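Local atomic coordinates of endo-beta-mannanase (Opitutaceae bacterium TAV5, PDB entry 7BOB), a protein that probably releases mannose from the ends of beta-1,4-linked mannan chains as a family 5 glycoside hydrolase, working as an exo-beta-1,4-mannosidase in the termite hindgut. Residues A[284-288]-A[334-339]; A[24-28]-A[317-322]; A[299-304]-A[351-357]. All coordinates share one frame; numbering follows the deposited sequence.

Interaction 1. Residues A[284-288]-A[334-339]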
ATOM      1  N   THR A 284       1.621  19.660  26.270  1.00 45.04           N
ATOM      2  CA  THR A 284       0.209  19.300  26.246  1.00 45.27           C
ATOM      3  C   THR A 284      -0.460  19.608  24.922  1.00 42.23           C
ATOM      4  O   THR A 284      -1.535  19.062  24.663  1.00 42.29           O
ATOM      5  CB  THR A 284      -0.579  20.018  27.349  1.00 43.24           C
ATOM      6  OG1 THR A 284      -0.429  21.434  27.186  1.00 46.03           O
ATOM      7  CG2 THR A 284      -0.107  19.574  28.742  1.00 43.68           C
ATOM      8  N   ILE A 285       0.146  20.472  24.092  1.00 46.35           N
ATOM      9  CA  ILE A 285      -0.388  20.879  22.791  1.00 43.50           C
ATOM     10  C   ILE A 285      -1.592  21.791  22.990  1.00 42.72           C
ATOM     11  O   ILE A 285      -1.598  22.943  22.546  1.00 43.41           O
ATOM     12  CB  ILE A 285      -0.756  19.673  21.893  1.00 44.12           C
ATOM     13  CG1 ILE A 285       0.479  18.805  21.630  1.00 46.24           C
ATOM     14  CG2 ILE A 285      -1.387  20.170  20.561  1.00 41.48           C
ATOM     15  CD1 ILE A 285       1.595  19.559  20.861  1.00 42.53           C
ATOM     16  N   LEU A 286      -2.643  21.281  23.612  1.00 43.29           N
ATOM     17  CA  LEU A 286      -3.721  22.165  24.030  1.00 44.12           C
ATOM     18  C   LEU A 286      -3.222  22.956  25.227  1.00 47.33           C
ATOM     19  O   LEU A 286      -2.720  22.365  26.195  1.00 46.40           O
ATOM     20  CB  LEU A 286      -4.975  21.366  24.376  1.00 44.01           C
ATOM     21  CG  LEU A 286      -5.384  20.302  23.350  1.00 41.89           C
ATOM     22  CD1 LEU A 286      -6.523  19.448  23.902  1.00 46.15           C
ATOM     23  CD2 LEU A 286      -5.769  20.919  21.980  1.00 43.28           C
ATOM     24  N   THR A 287      -3.286  24.291  25.140  1.00 43.82           N
ATOM     25  CA  THR A 287      -2.852  25.103  26.275  1.00 48.52           C
ATOM     26  C   THR A 287      -3.790  26.279  26.543  1.00 48.42           C
ATOM     27  O   THR A 287      -3.397  27.220  27.243  1.00 51.78           O
ATOM     28  CB  THR A 287      -1.423  25.656  26.079  1.00 49.50           C
ATOM     29  OG1 THR A 287      -1.429  26.602  25.012  1.00 46.21           O
ATOM     30  CG2 THR A 287      -0.395  24.555  25.779  1.00 48.18           C
ATOM     31  N   SER A 288      -5.011  26.257  26.016  1.00 49.30           N
ATOM     32  CA  SER A 288      -5.926  27.374  26.197  1.00 50.94           C
ATOM     33  C   SER A 288      -6.486  27.389  27.623  1.00 54.76           C
ATOM     34  O   SER A 288      -6.280  26.466  28.415  1.00 49.37           O
ATOM     35  CB  SER A 288      -7.063  27.320  25.167  1.00 55.84           C
ATOM     36  OG  SER A 288      -8.106  26.430  25.566  1.00 60.84           O
ATOM     37  N   PHE A 334      -1.680  25.134  15.158  1.00 46.77           N
ATOM     38  CA  PHE A 334      -1.578  24.696  16.559  1.00 48.51           C
ATOM     39  C   PHE A 334      -0.176  24.936  17.095  1.00 48.68           C
ATOM     40  O   PHE A 334       0.006  25.089  18.312  1.00 48.16           O
ATOM     41  CB  PHE A 334      -1.959  23.214  16.734  1.00 45.18           C
ATOM     42  CG  PHE A 334      -0.860  22.235  16.338  1.00 47.93           C
ATOM     43  CD1 PHE A 334      -0.802  21.709  15.041  1.00 45.51           C
ATOM     44  CD2 PHE A 334       0.109  21.838  17.254  1.00 45.56           C
ATOM     45  CE1 PHE A 334       0.201  20.815  14.668  1.00 43.15           C
ATOM     46  CE2 PHE A 334       1.117  20.945  16.883  1.00 45.67           C
ATOM     47  CZ  PHE A 334       1.159  20.431  15.583  1.00 44.51           C
ATOM     48  N   GLU A 335       0.824  24.991  16.205  1.00 45.27           N
ATOM     49  CA  GLU A 335       2.188  25.270  16.634  1.00 44.41           C
ATOM     50  C   GLU A 335       2.331  26.682  17.191  1.00 47.84           C
ATOM     51  O   GLU A 335       3.315  26.960  17.883  1.00 44.22           O
ATOM     52  CB  GLU A 335       3.179  25.062  15.476  1.00 46.57           C
ATOM     53  CG  GLU A 335       3.285  23.628  14.966  1.00 45.79           C
ATOM     54  CD  GLU A 335       4.282  22.745  15.736  1.00 47.55           C
ATOM     55  OE1 GLU A 335       4.960  23.213  16.706  1.00 50.27           O
ATOM     56  OE2 GLU A 335       4.398  21.560  15.332  1.00 45.11           O
ATOM     57  N   SER A 336       1.369  27.573  16.924  1.00 47.44           N
ATOM     58  CA  SER A 336       1.466  28.952  17.381  1.00 45.03           C
ATOM     59  C   SER A 336       1.096  29.132  18.846  1.00 49.65           C
ATOM     60  O   SER A 336       1.250  30.247  19.366  1.00 48.65           O
ATOM     61  CB  SER A 336       0.570  29.864  16.529  1.00 48.54           C
ATOM     62  OG  SER A 336      -0.789  29.766  16.933  1.00 50.67           O
ATOM     63  N   GLU A 337       0.610  28.086  19.518  1.00 50.68           N
ATOM     64  CA  GLU A 337       0.038  28.216  20.863  1.00 51.09           C
ATOM     65  C   GLU A 337       0.493  27.067  21.761  1.00 48.51           C
ATOM     66  O   GLU A 337      -0.296  26.442  22.470  1.00 48.61           O
ATOM     67  CB  GLU A 337      -1.488  28.282  20.803  1.00 52.74           C
ATOM     68  CG  GLU A 337      -2.087  28.961  22.034  1.00 60.28           C
ATOM     69  CD  GLU A 337      -3.606  29.024  22.010  1.00 63.67           C
ATOM     70  OE1 GLU A 337      -4.186  29.117  20.910  1.00 66.71           O
ATOM     71  OE2 GLU A 337      -4.219  28.990  23.102  1.00 69.10           O
ATOM     72  N   LEU A 338       1.789  26.774  21.736  1.00 47.05           N
ATOM     73  CA  LEU A 338       2.364  25.742  22.584  1.00 46.37           C
ATOM     74  C   LEU A 338       3.159  26.324  23.755  1.00 46.50           C
ATOM     75  O   LEU A 338       3.842  25.573  24.466  1.00 42.45           O
ATOM     76  CB  LEU A 338       3.248  24.830  21.737  1.00 43.55           C
ATOM     77  CG  LEU A 338       2.479  24.247  20.529  1.00 46.12           C
ATOM     78  CD1 LEU A 338       3.369  23.345  19.706  1.00 44.83           C
ATOM     79  CD2 LEU A 338       1.221  23.484  21.015  1.00 44.25           C
ATOM     80  N   GLY A 339       3.115  27.641  23.946  1.00 46.19           N
ATOM     81  CA  GLY A 339       3.969  28.261  24.950  1.00 47.38           C
ATOM     82  C   GLY A 339       3.638  27.784  26.358  1.00 50.01           C
ATOM     83  O   GLY A 339       2.478  27.527  26.699  1.00 48.52           O
TER
HETATM   84  O   HOH W   1      -1.856  24.185  20.172  1.00 44.56           O
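I285 meets both F334 and L338, and its two branches divide the work: CG2 lies anti to the backbone N and CG1 anti to the carbonyl carbon (chi1 -60°), which sends one to each partner. I285 CG2 comes to 4.0 Å from F334 CD2, meeting the ring obliquely. I285 CD1, carried on CG1, lies 3.9 Å from L338 CD2, the two side chains running side by side in the same direction. The backbone of I285 has a positive phi (phi 72°, psi -62°) and forms the centre of a classic gamma turn, in which L286 N makes a weak hydrogen bond to T284 O. This turn presents I285 O to the loop opposite, where L338 CD2 packs against it at 3.3 Å. I285 O also takes a hydrogen bond of 2.7 Å from a water that donates to F334 O as well, so one solvent molecule joins two backbone carbonyls. T287 supplies the direct polar link: T287 OG1 donates to E337 O over 2.8 Å, arriving from above the carbonyl plane. OG1 is also bonded to the amine of K348, which lies farther along the same loop as G339, bonds G339 O too, and so helps tie that loop to T287. S288 CB approaches E337 OE2 to 3.9 Å, while the serine hydroxyl bonds E491 of the second subunit. The arrangement is typical of a (beta/alpha)8 barrel, in which loops leaving the C-terminal ends of neighbouring strands 277-282 and 311-316 knit together on the catalytic face, here beside a subunit interface.

Interaction 2. Residues A[24-28]-A[317-322]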
ATOM      1  N   TYR A  24      13.221  26.380  22.819  1.00 43.36           N
ATOM      2  CA  TYR A  24      13.062  27.824  22.644  1.00 46.09           C
ATOM      3  C   TYR A  24      13.089  28.285  21.201  1.00 43.35           C
ATOM      4  O   TYR A  24      14.032  27.979  20.463  1.00 45.81           O
ATOM      5  CB  TYR A  24      14.146  28.611  23.383  1.00 40.87           C
ATOM      6  CG  TYR A  24      13.959  30.096  23.216  1.00 41.48           C
ATOM      7  CD1 TYR A  24      12.906  30.761  23.837  1.00 44.14           C
ATOM      8  CD2 TYR A  24      14.822  30.836  22.428  1.00 42.97           C
ATOM      9  CE1 TYR A  24      12.727  32.117  23.691  1.00 41.52           C
ATOM     10  CE2 TYR A  24      14.656  32.194  22.272  1.00 44.07           C
ATOM     11  CZ  TYR A  24      13.611  32.832  22.902  1.00 46.03           C
ATOM     12  OH  TYR A  24      13.476  34.193  22.725  1.00 46.11           O
ATOM     13  N   TRP A  25      12.085  29.092  20.838  1.00 47.29           N
ATOM     14  CA  TRP A  25      12.100  30.049  19.726  1.00 42.91           C
ATOM     15  C   TRP A  25      11.462  31.332  20.249  1.00 45.58           C
ATOM     16  O   TRP A  25      10.507  31.266  21.028  1.00 46.07           O
ATOM     17  CB  TRP A  25      11.316  29.590  18.486  1.00 43.64           C
ATOM     18  CG  TRP A  25      11.884  28.449  17.717  1.00 43.00           C
ATOM     19  CD1 TRP A  25      11.358  27.189  17.625  1.00 45.13           C
ATOM     20  CD2 TRP A  25      13.046  28.458  16.883  1.00 44.31           C
ATOM     21  NE1 TRP A  25      12.136  26.408  16.810  1.00 45.01           N
ATOM     22  CE2 TRP A  25      13.178  27.160  16.336  1.00 43.66           C
ATOM     23  CE3 TRP A  25      13.996  29.429  16.556  1.00 43.30           C
ATOM     24  CZ2 TRP A  25      14.217  26.809  15.479  1.00 42.68           C
ATOM     25  CZ3 TRP A  25      15.035  29.078  15.687  1.00 47.53           C
ATOM     26  CH2 TRP A  25      15.133  27.781  15.162  1.00 46.85           C
ATOM     27  N   PRO A  26      11.938  32.506  19.838  1.00 44.20           N
ATOM     28  CA  PRO A  26      11.250  33.744  20.232  1.00 48.72           C
ATOM     29  C   PRO A  26       9.818  33.773  19.721  1.00 48.77           C
ATOM     30  O   PRO A  26       9.501  33.215  18.670  1.00 48.74           O
ATOM     31  CB  PRO A  26      12.085  34.848  19.566  1.00 46.80           C
ATOM     32  CG  PRO A  26      13.345  34.182  19.129  1.00 47.51           C
ATOM     33  CD  PRO A  26      13.005  32.762  18.860  1.00 43.46           C
ATOM     34  N   ALA A  27       8.948  34.451  20.478  1.00 48.31           N
ATOM     35  CA  ALA A  27       7.557  34.615  20.061  1.00 46.69           C
ATOM     36  C   ALA A  27       7.434  35.326  18.714  1.00 50.65           C
ATOM     37  O   ALA A  27       6.585  34.964  17.885  1.00 46.81           O
ATOM     38  CB  ALA A  27       6.787  35.408  21.107  1.00 45.51           C
ATOM     39  N   SER A  28       8.234  36.377  18.498  1.00 44.64           N
ATOM     40  CA  SER A  28       7.970  37.283  17.387  1.00 46.72           C
ATOM     41  C   SER A  28       8.379  36.710  16.036  1.00 49.49           C
ATOM     42  O   SER A  28       7.841  37.143  15.012  1.00 50.35           O
ATOM     43  CB  SER A  28       8.690  38.611  17.604  1.00 46.75           C
ATOM     44  OG  SER A  28      10.086  38.409  17.554  1.00 48.94           O
ATOM     45  N   TRP A 317       7.938  21.762  25.545  1.00 43.41           N
ATOM     46  CA  TRP A 317       7.748  22.320  24.203  1.00 45.68           C
ATOM     47  C   TRP A 317       6.475  23.157  24.183  1.00 44.77           C
ATOM     48  O   TRP A 317       5.390  22.622  24.395  1.00 48.57           O
ATOM     49  CB  TRP A 317       7.643  21.233  23.109  1.00 44.75           C
ATOM     50  CG  TRP A 317       7.713  21.933  21.785  1.00 44.70           C
ATOM     51  CD1 TRP A 317       6.725  22.679  21.191  1.00 43.55           C
ATOM     52  CD2 TRP A 317       8.873  22.072  20.958  1.00 46.39           C
ATOM     53  NE1 TRP A 317       7.202  23.259  20.029  1.00 49.40           N
ATOM     54  CE2 TRP A 317       8.515  22.899  19.861  1.00 47.27           C
ATOM     55  CE3 TRP A 317      10.171  21.555  21.017  1.00 45.83           C
ATOM     56  CZ2 TRP A 317       9.417  23.239  18.852  1.00 45.17           C
ATOM     57  CZ3 TRP A 317      11.078  21.902  20.003  1.00 44.71           C
ATOM     58  CH2 TRP A 317      10.692  22.735  18.946  1.00 44.92           C
ATOM     59  N   CYS A 318       6.585  24.451  23.885  1.00 45.56           N
ATOM     60  CA  CYS A 318       7.837  25.197  23.801  1.00 46.68           C
ATOM     61  C   CYS A 318       7.651  26.453  24.693  1.00 46.74           C
ATOM     62  O   CYS A 318       6.586  26.634  25.310  1.00 43.64           O
ATOM     63  CB  CYS A 318       8.162  25.557  22.342  1.00 46.77           C
ATOM     64  SG  CYS A 318       6.899  26.632  21.625  1.00 48.06           S
ATOM     65  N   PHE A 319       8.662  27.321  24.781  1.00 45.69           N
ATOM     66  CA  PHE A 319       8.654  28.306  25.858  1.00 43.79           C
ATOM     67  C   PHE A 319       7.538  29.330  25.681  1.00 47.55           C
ATOM     68  O   PHE A 319       6.790  29.606  26.625  1.00 46.46           O
ATOM     69  CB  PHE A 319      10.002  29.007  25.964  1.00 46.80           C
ATOM     70  CG  PHE A 319      10.116  29.913  27.176  1.00 44.77           C
ATOM     71  CD1 PHE A 319       9.826  29.429  28.455  1.00 49.33           C
ATOM     72  CD2 PHE A 319      10.477  31.240  27.036  1.00 47.92           C
ATOM     73  CE1 PHE A 319       9.916  30.265  29.582  1.00 50.30           C
ATOM     74  CE2 PHE A 319      10.583  32.089  28.143  1.00 48.89           C
ATOM     75  CZ  PHE A 319      10.297  31.598  29.427  1.00 49.39           C
ATOM     76  N   LYS A 320       7.414  29.905  24.485  1.00 46.24           N
ATOM     77  CA  LYS A 320       6.504  31.009  24.203  1.00 47.38           C
ATOM     78  C   LYS A 320       5.454  30.589  23.188  1.00 49.51           C
ATOM     79  O   LYS A 320       5.695  29.708  22.356  1.00 47.90           O
ATOM     80  CB  LYS A 320       7.248  32.224  23.621  1.00 48.97           C
ATOM     81  CG  LYS A 320       8.181  32.950  24.610  1.00 53.97           C
ATOM     82  CD  LYS A 320       7.394  33.646  25.705  1.00 53.02           C
ATOM     83  CE  LYS A 320       7.005  35.063  25.314  1.00 58.30           C
ATOM     84  NZ  LYS A 320       8.098  36.030  25.590  1.00 55.50           N
ATOM     85  N   ASP A 321       4.295  31.244  23.244  1.00 47.33           N
ATOM     86  CA  ASP A 321       3.430  31.267  22.075  1.00 47.32           C
ATOM     87  C   ASP A 321       4.169  31.975  20.934  1.00 50.98           C
ATOM     88  O   ASP A 321       4.991  32.874  21.161  1.00 53.23           O
ATOM     89  CB  ASP A 321       2.105  31.974  22.378  1.00 46.11           C
ATOM     90  CG  ASP A 321       1.221  31.205  23.381  1.00 55.36           C
ATOM     91  OD1 ASP A 321       1.331  29.963  23.492  1.00 49.29           O
ATOM     92  OD2 ASP A 321       0.420  31.867  24.077  1.00 60.69           O
ATOM     93  N   ILE A 322       3.899  31.554  19.704  1.00 48.03           N
ATOM     94  CA  ILE A 322       4.624  32.069  18.542  1.00 48.45           C
ATOM     95  C   ILE A 322       3.601  32.578  17.534  1.00 49.55           C
ATOM     96  O   ILE A 322       3.090  31.791  16.729  1.00 49.21           O
ATOM     97  CB  ILE A 322       5.521  30.982  17.937  1.00 48.73           C
ATOM     98  CG1 ILE A 322       6.531  30.492  18.981  1.00 45.87           C
ATOM     99  CG2 ILE A 322       6.194  31.464  16.621  1.00 46.96           C
ATOM    100  CD1 ILE A 322       7.258  29.240  18.569  1.00 45.76           C
TER
HETATM  101  O   HOH W   2       9.209  29.262  22.265  1.00 44.65           O
HETATM  102  O   HOH W   3       9.500  35.706  22.789  1.00 49.35           O
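Y24 and F319 lie 5.5 Å apart by their CA atoms, and A27 and I322 only 4.2 Å, as the irregular segments 24-28 and 317-322 run in roughly the same direction and draw together. Each continues a neighbouring barrel strand, 20-23 and 311-316, and the second contains a cis peptide between W317 and C318. Where strands would bond directly, a water is inserted: it donates to W25 O at 2.7 Å and accepts from K320 N at 2.9 Å. Further on, the backbones touch through weak CA-H...O contacts, from A27 to D321 O and from I322 to A27 O, and A27 CB presses to 3.1 Å from D321 O, so that the methyl group is closely hemmed in.

Among the larger side chains, the tyrosine ring of Y24 offers its edge to F319, with Y24 CD1 4.0 Å from F319 CB near the plane of the tyrosine. Its hydroxyl is bonded to D45 of helix 39-51, whose carboxylate also forms a salt bridge with K320 NZ. The lysine reaches it through a chain bent at chi2, chi3 and chi4, and its amine additionally shares a water with A27 N, 2.7 Å from that nitrogen. I322 reaches back from the other end, placing I322 CD1 4.1 Å from W25 CB, while the indole of W25 meets the ring of F60.

The chemistry is therefore divided: apolar surfaces and CA-H groups make the direct contact, whereas the polar backbone atoms W25 O, A27 N and K320 N are served by two bridging waters. D45 probably steadies both Y24 and the lysine charge.

Interaction 3. Residues A[299-304]-A[351-357]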
ATOM      1  N   LEU A 299      -0.374  16.865  33.566  1.00 41.69           N
ATOM      2  CA  LEU A 299       1.017  17.049  33.946  1.00 44.98           C
ATOM      3  C   LEU A 299       1.298  16.403  35.291  1.00 46.80           C
ATOM      4  O   LEU A 299       2.343  15.759  35.465  1.00 44.53           O
ATOM      5  CB  LEU A 299       1.368  18.535  33.965  1.00 44.71           C
ATOM      6  CG  LEU A 299       1.346  19.203  32.581  1.00 47.36           C
ATOM      7  CD1 LEU A 299       1.634  20.681  32.699  1.00 44.38           C
ATOM      8  CD2 LEU A 299       2.319  18.541  31.615  1.00 44.32           C
ATOM      9  N   ARG A 300       0.354  16.520  36.239  1.00 44.47           N
ATOM     10  CA  ARG A 300       0.563  15.914  37.550  1.00 49.44           C
ATOM     11  C   ARG A 300       0.627  14.399  37.470  1.00 48.84           C
ATOM     12  O   ARG A 300       1.157  13.767  38.392  1.00 48.92           O
ATOM     13  CB  ARG A 300      -0.532  16.357  38.541  1.00 46.84           C
ATOM     14  CG  ARG A 300      -0.233  17.775  39.066  1.00 48.15           C
ATOM     15  CD  ARG A 300      -1.485  18.552  39.454  1.00 48.51           C
ATOM     16  NE  ARG A 300      -1.128  19.929  39.787  1.00 49.05           N
ATOM     17  CZ  ARG A 300      -0.464  20.286  40.892  1.00 50.03           C
ATOM     18  NH1 ARG A 300      -0.101  19.367  41.773  1.00 46.58           N
ATOM     19  NH2 ARG A 300      -0.152  21.559  41.110  1.00 47.42           N
ATOM     20  N   ALA A 301       0.103  13.797  36.398  1.00 44.01           N
ATOM     21  CA  ALA A 301       0.287  12.363  36.244  1.00 43.41           C
ATOM     22  C   ALA A 301       1.586  12.031  35.502  1.00 47.22           C
ATOM     23  O   ALA A 301       2.390  11.218  35.974  1.00 49.56           O
ATOM     24  CB  ALA A 301      -0.921  11.750  35.520  1.00 44.02           C
ATOM     25  N   ILE A 302       1.829  12.652  34.350  1.00 43.77           N
ATOM     26  CA  ILE A 302       2.882  12.105  33.501  1.00 46.33           C
ATOM     27  C   ILE A 302       4.279  12.439  34.007  1.00 47.61           C
ATOM     28  O   ILE A 302       5.201  11.636  33.825  1.00 47.67           O
ATOM     29  CB  ILE A 302       2.699  12.566  32.048  1.00 46.28           C
ATOM     30  CG1 ILE A 302       2.772  14.080  31.965  1.00 44.58           C
ATOM     31  CG2 ILE A 302       1.383  12.011  31.475  1.00 43.98           C
ATOM     32  CD1 ILE A 302       3.716  14.548  30.883  1.00 49.46           C
ATOM     33  N   LEU A 303       4.473  13.607  34.652  1.00 45.59           N
ATOM     34  CA  LEU A 303       5.823  13.977  35.077  1.00 45.79           C
ATOM     35  C   LEU A 303       6.353  13.062  36.177  1.00 49.98           C
ATOM     36  O   LEU A 303       7.477  12.549  36.030  1.00 47.88           O
ATOM     37  CB  LEU A 303       5.861  15.452  35.484  1.00 48.02           C
ATOM     38  CG  LEU A 303       5.633  16.397  34.301  1.00 48.25           C
ATOM     39  CD1 LEU A 303       5.590  17.853  34.786  1.00 47.05           C
ATOM     40  CD2 LEU A 303       6.724  16.194  33.235  1.00 43.86           C
ATOM     41  N   PRO A 304       5.634  12.809  37.286  1.00 50.86           N
ATOM     42  CA  PRO A 304       6.162  11.822  38.251  1.00 51.55           C
ATOM     43  C   PRO A 304       6.316  10.430  37.638  1.00 50.53           C
ATOM     44  O   PRO A 304       7.312   9.745  37.914  1.00 51.03           O
ATOM     45  CB  PRO A 304       5.132  11.846  39.398  1.00 52.16           C
ATOM     46  CG  PRO A 304       4.384  13.142  39.238  1.00 53.95           C
ATOM     47  CD  PRO A 304       4.365  13.411  37.748  1.00 47.99           C
ATOM     48  N   LEU A 351      -0.608  25.216  33.444  1.00 47.45           N
ATOM     49  CA  LEU A 351       0.719  24.640  33.253  1.00 48.74           C
ATOM     50  C   LEU A 351       1.681  24.898  34.415  1.00 51.34           C
ATOM     51  O   LEU A 351       2.819  24.402  34.379  1.00 48.29           O
ATOM     52  CB  LEU A 351       1.322  25.164  31.938  1.00 49.91           C
ATOM     53  CG  LEU A 351       0.436  25.079  30.666  1.00 44.64           C
ATOM     54  CD1 LEU A 351       1.193  25.525  29.420  1.00 49.35           C
ATOM     55  CD2 LEU A 351      -0.159  23.682  30.462  1.00 46.10           C
ATOM     56  N   GLU A 352       1.252  25.638  35.452  1.00 51.45           N
ATOM     57  CA  GLU A 352       2.139  26.007  36.565  1.00 54.77           C
ATOM     58  C   GLU A 352       2.808  24.796  37.198  1.00 50.01           C
ATOM     59  O   GLU A 352       3.905  24.916  37.752  1.00 48.65           O
ATOM     60  CB  GLU A 352       1.376  26.778  37.658  1.00 53.90           C
ATOM     61  CG  GLU A 352       0.288  27.740  37.143  1.00 60.39           C
ATOM     62  CD  GLU A 352      -0.991  26.997  36.697  1.00 66.70           C
ATOM     63  OE1 GLU A 352      -1.245  25.869  37.196  1.00 69.99           O
ATOM     64  OE2 GLU A 352      -1.731  27.522  35.831  1.00 64.08           O
ATOM     65  N   TYR A 353       2.187  23.618  37.100  1.00 46.23           N
ATOM     66  CA  TYR A 353       2.756  22.463  37.781  1.00 47.72           C
ATOM     67  C   TYR A 353       4.139  22.108  37.257  1.00 46.80           C
ATOM     68  O   TYR A 353       4.975  21.622  38.027  1.00 46.72           O
ATOM     69  CB  TYR A 353       1.856  21.237  37.656  1.00 47.90           C
ATOM     70  CG  TYR A 353       2.491  20.056  38.328  1.00 48.09           C
ATOM     71  CD1 TYR A 353       2.653  20.038  39.723  1.00 51.53           C
ATOM     72  CD2 TYR A 353       2.970  18.984  37.591  1.00 45.55           C
ATOM     73  CE1 TYR A 353       3.247  18.968  40.364  1.00 49.34           C
ATOM     74  CE2 TYR A 353       3.566  17.897  38.220  1.00 49.15           C
ATOM     75  CZ  TYR A 353       3.706  17.899  39.615  1.00 52.48           C
ATOM     76  OH  TYR A 353       4.298  16.833  40.261  1.00 50.77           O
ATOM     77  N   PHE A 354       4.395  22.283  35.951  1.00 45.97           N
ATOM     78  CA  PHE A 354       5.754  22.040  35.470  1.00 45.07           C
ATOM     79  C   PHE A 354       6.769  22.875  36.251  1.00 45.87           C
ATOM     80  O   PHE A 354       7.856  22.392  36.586  1.00 47.48           O
ATOM     81  CB  PHE A 354       5.882  22.336  33.976  1.00 44.76           C
ATOM     82  CG  PHE A 354       7.275  22.110  33.447  1.00 42.88           C
ATOM     83  CD1 PHE A 354       7.971  20.953  33.782  1.00 43.15           C
ATOM     84  CD2 PHE A 354       7.903  23.066  32.658  1.00 43.59           C
ATOM     85  CE1 PHE A 354       9.253  20.733  33.319  1.00 46.86           C
ATOM     86  CE2 PHE A 354       9.198  22.857  32.188  1.00 43.13           C
ATOM     87  CZ  PHE A 354       9.877  21.695  32.509  1.00 43.05           C
ATOM     88  N   VAL A 355       6.430  24.129  36.558  1.00 44.68           N
ATOM     89  CA  VAL A 355       7.351  24.967  37.321  1.00 49.86           C
ATOM     90  C   VAL A 355       7.575  24.369  38.702  1.00 50.87           C
ATOM     91  O   VAL A 355       8.713  24.259  39.171  1.00 48.67           O
ATOM     92  CB  VAL A 355       6.833  26.414  37.408  1.00 52.51           C
ATOM     93  CG1 VAL A 355       7.767  27.266  38.294  1.00 51.70           C
ATOM     94  CG2 VAL A 355       6.718  27.024  36.014  1.00 47.33           C
ATOM     95  N   GLU A 356       6.487  23.937  39.352  1.00 50.37           N
ATOM     96  CA  GLU A 356       6.599  23.367  40.693  1.00 50.95           C
ATOM     97  C   GLU A 356       7.379  22.061  40.642  1.00 55.15           C
ATOM     98  O   GLU A 356       8.260  21.815  41.480  1.00 52.95           O
ATOM     99  CB  GLU A 356       5.199  23.173  41.297  1.00 47.39           C
ATOM    100  CG  GLU A 356       5.150  22.470  42.663  1.00 56.65           C
ATOM    101  CD  GLU A 356       3.777  21.862  42.981  1.00 62.71           C
ATOM    102  OE1 GLU A 356       2.755  22.385  42.465  1.00 63.95           O
ATOM    103  OE2 GLU A 356       3.713  20.846  43.727  1.00 70.12           O
ATOM    104  N   PHE A 357       7.105  21.235  39.624  1.00 51.21           N
ATOM    105  CA  PHE A 357       7.797  19.957  39.495  1.00 48.67           C
ATOM    106  C   PHE A 357       9.283  20.160  39.211  1.00 50.55           C
ATOM    107  O   PHE A 357      10.128  19.417  39.725  1.00 49.36           O
ATOM    108  CB  PHE A 357       7.130  19.113  38.392  1.00 49.12           C
ATOM    109  CG  PHE A 357       7.870  17.842  38.059  1.00 46.96           C
ATOM    110  CD1 PHE A 357       7.552  16.651  38.698  1.00 45.02           C
ATOM    111  CD2 PHE A 357       8.879  17.833  37.088  1.00 48.41           C
ATOM    112  CE1 PHE A 357       8.232  15.467  38.380  1.00 48.53           C
ATOM    113  CE2 PHE A 357       9.566  16.659  36.764  1.00 47.75           C
ATOM    114  CZ  PHE A 357       9.242  15.476  37.416  1.00 49.56           C
TER
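Y353 swings its ring toward R300 because its CG stands opposite the backbone N (chi1 178°), while R300 runs extended from CG to NE and lays its length across that ring. R300 CG sits over the ring centre, 3.5 Å from the Y353 centroid, in a CH-pi contact. Beyond it the guanidinium turns one face to Y353 CD1, which lies over its centre, 3.3 Å from R300 CZ; the two planes are 41° apart. Farther out, R300 NH2 reaches E356 OE1 at 3.3 Å in a salt bridge whose hydrogen bond is weak; the firmer partner of the arginine is D296, which holds NE from the preceding turn of the same helix. The opposite face of Y353 is covered near its rim by CB of F357.

Further down the helices the pattern repeats with an apolar partner, L303 CB standing 3.7 Å from the F357 ring centroid, over its face. L303 CD1 extends to 4.0 Å from Y353 CE2, and P304 CG comes to 3.8 Å from Y353 OH. L299, R300, L303 and P304 thus form the hole into which Y353 fits as a knob. Replacing Y353 by an alanine would probably open a gap between the helices and strip the R300 chain of the ring it lies on, leaving its guanidinium held mainly by D296 and less well placed for E356.

The axes of segments 299-304 and 352-357 come within 10.0 Å and cross at -34°, running broadly the same way. Such neighbouring, near-parallel helices are characteristic of the outer layer of a (beta/alpha)8 barrel: helices 292-309 and 352-364 follow the seventh and eighth strands and pack against each other around the sheet.

Overall arrangement
The three contacts follow the barrel from its loops to its outer helices. Interactions 1 and 2, with centres about 10 Å apart, share the loop after strand 311-316: G339 N probably bonds D321 OD1 at 3.0 Å, and S336 O probably bonds I322 N. K348 adds a second tie, pairing with D321 as well as T287. Interaction 3 lies about 16 Å from interaction 1 by centres and meets it where L351 and L299 pack on T284; interactions 2 and 3 stay apart, about 7 Å at their nearest atoms. In family 5 the active site lies at the C-terminal ends of the strands; interactions 1 and 2, in loops leaving there, probably help shape its rim.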